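Local structure of putative solute-binding component of ABC transporter (Clostridium phytofermentans, 4YS6) at residues S119-D124 / V302-A307. The protein probably captures sugars for an ABC transporter, binding beta-D-glucose between its two lobes. Sequence-based numbering, arbitrary orientation.
With NA (sodium ion), chain E; BGC (beta-D-glucopyranose), chain D.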
# COMPACT_ATOMS: atom_id res chain seq x y z
N SER A 119 -23.21 -8.76 -0.60
CA SER A 119 -21.89 -9.02 -1.19
C SER A 119 -20.82 -8.13 -0.60
O SER A 119 -21.09 -6.99 -0.24
CB SER A 119 -21.94 -8.85 -2.70
OG SER A 119 -22.80 -9.83 -3.25
N VAL A 120 -19.59 -8.66 -0.54
CA VAL A 120 -18.44 -7.95 0.01
C VAL A 120 -17.31 -7.89 -0.99
O VAL A 120 -16.82 -8.91 -1.47
CB VAL A 120 -17.94 -8.63 1.31
CG1 VAL A 120 -16.64 -8.01 1.78
CG2 VAL A 120 -19.01 -8.55 2.38
N ILE A 121 -16.89 -6.67 -1.29
CA ILE A 121 -15.72 -6.46 -2.14
C ILE A 121 -14.59 -5.99 -1.23
O ILE A 121 -14.72 -4.99 -0.52
CB ILE A 121 -16.00 -5.43 -3.27
CG1 ILE A 121 -17.11 -5.93 -4.19
CG2 ILE A 121 -14.75 -5.18 -4.07
CD1 ILE A 121 -17.58 -4.91 -5.19
N ALA A 122 -13.50 -6.74 -1.23
CA ALA A 122 -12.28 -6.32 -0.53
C ALA A 122 -11.60 -5.29 -1.41
O ALA A 122 -11.27 -5.57 -2.56
CB ALA A 122 -11.37 -7.47 -0.29
N TYR A 123 -11.39 -4.10 -0.85
CA TYR A 123 -10.83 -2.97 -1.56
C TYR A 123 -9.36 -2.81 -1.18
O TYR A 123 -9.07 -2.51 -0.03
CB TYR A 123 -11.59 -1.68 -1.22
CG TYR A 123 -11.16 -0.48 -2.04
CD1 TYR A 123 -10.03 0.25 -1.70
CD2 TYR A 123 -11.88 -0.10 -3.15
CE1 TYR A 123 -9.62 1.33 -2.47
CE2 TYR A 123 -11.50 0.97 -3.92
CZ TYR A 123 -10.38 1.68 -3.59
OH TYR A 123 -10.02 2.75 -4.37
N ASP A 124 -8.49 -3.02 -2.17
CA ASP A 124 -7.04 -2.86 -2.11
C ASP A 124 -6.32 -3.87 -1.23
O ASP A 124 -5.31 -4.46 -1.68
CB ASP A 124 -6.63 -1.47 -1.66
CG ASP A 124 -5.17 -1.21 -1.94
OD1 ASP A 124 -4.83 -0.81 -3.08
OD2 ASP A 124 -4.36 -1.51 -1.05
N VAL A 302 -16.49 -0.05 -9.15
CA VAL A 302 -17.86 0.29 -9.53
C VAL A 302 -18.36 -0.64 -10.63
O VAL A 302 -19.53 -0.98 -10.63
CB VAL A 302 -17.98 1.77 -9.94
CG1 VAL A 302 -19.37 2.09 -10.48
CG2 VAL A 302 -17.67 2.65 -8.72
N LYS A 303 -17.48 -1.08 -11.53
CA LYS A 303 -17.88 -2.10 -12.52
C LYS A 303 -18.33 -3.40 -11.83
O LYS A 303 -19.29 -4.07 -12.27
CB LYS A 303 -16.75 -2.41 -13.49
CG LYS A 303 -16.45 -1.27 -14.44
CD LYS A 303 -15.30 -1.64 -15.32
CE LYS A 303 -14.79 -0.45 -16.10
NZ LYS A 303 -13.58 -0.85 -16.88
N MSE A 304 -17.63 -3.78 -10.76
CA MSE A 304 -18.01 -4.97 -9.97
C MSE A 304 -19.35 -4.75 -9.27
O MSE A 304 -20.19 -5.63 -9.26
CB MSE A 304 -16.93 -5.33 -8.93
CG MSE A 304 -15.63 -5.68 -9.55
SE MSE A 304 -14.42 -5.98 -8.01
CE MSE A 304 -13.05 -6.98 -8.93
N VAL A 305 -19.55 -3.57 -8.70
CA VAL A 305 -20.81 -3.25 -8.03
C VAL A 305 -21.97 -3.32 -9.02
O VAL A 305 -23.03 -3.92 -8.74
CB VAL A 305 -20.72 -1.87 -7.40
CG1 VAL A 305 -22.07 -1.45 -6.84
CG2 VAL A 305 -19.68 -1.88 -6.30
N ASP A 306 -21.77 -2.73 -10.19
CA ASP A 306 -22.78 -2.79 -11.24
C ASP A 306 -23.09 -4.24 -11.65
O ASP A 306 -24.26 -4.61 -11.86
CB ASP A 306 -22.33 -2.03 -12.48
CG ASP A 306 -22.58 -0.54 -12.40
OD1 ASP A 306 -23.34 -0.07 -11.53
OD2 ASP A 306 -22.00 0.18 -13.24
N ALA A 307 -22.05 -5.05 -11.79
CA ALA A 307 -22.23 -6.43 -12.21
C ALA A 307 -23.08 -7.17 -11.19
O ALA A 307 -24.01 -7.91 -11.54
CB ALA A 307 -20.89 -7.11 -12.39
NA NA E . -23.61 -10.24 -11.82
C2 BGC D . -1.68 0.03 0.28
C3 BGC D . -0.61 1.05 0.08
C4 BGC D . -0.55 2.04 1.16
C5 BGC D . -0.48 1.40 2.52
C6 BGC D . -0.63 2.38 3.67
C1 BGC D . -1.44 -0.70 1.62
O1 BGC D . -2.35 -1.58 1.88
O2 BGC D . -1.66 -0.92 -0.77
O3 BGC D . -0.89 1.70 -1.22
O4 BGC D . 0.63 2.87 1.06
O5 BGC D . -1.56 0.43 2.61
O6 BGC D . -1.72 3.27 3.46
O HOH W 1 -21.71 -10.70 -10.59
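Ile121 reaches from the strand to the helix with both of its branches, and Met304 and Val305 receive them. Its CD1 sits 3.8 Å from CB of Met304 and 3.9 Å from CG2 of Val305, touching two consecutive helix residues at once. The ethyl branch gets there because CG1 stands anti to the carbonyl carbon (chi1 -62°) and CD1 then extends straight on. The other branch, CG2, meets the far end of Met304, a selenomethionine, with SE 4.0 Å from CG2 of Ile121. Extended beyond CG, the Met304 chain carries SE out to that methyl, slanting across the isoleucine and meeting its ethyl branch with CB. Val305 offers a single methyl, and its side chain crosses that of Ile121 at about a right angle. All three residues are buried, and the contact is purely apolar.

The two segments also carry binding groups at their ends. Asp124, just past the strand, accepts a 2.8 Å hydrogen bond at OD2 from O2 of the glucose, while OD1 forms a salt bridge with Arg50. Ala307 O binds a sodium ion at 2.4 Å, together with a water and Gly312 O.

Helix 294-309 packs on one face of the mixed sheet in this lobe of the periplasmic-binding-protein fold, where strand 119-123 runs between strands 95-98 and 135-139; Tyr135 also touches Met304, and Tyr123 reaches Met58 of helix 50-64.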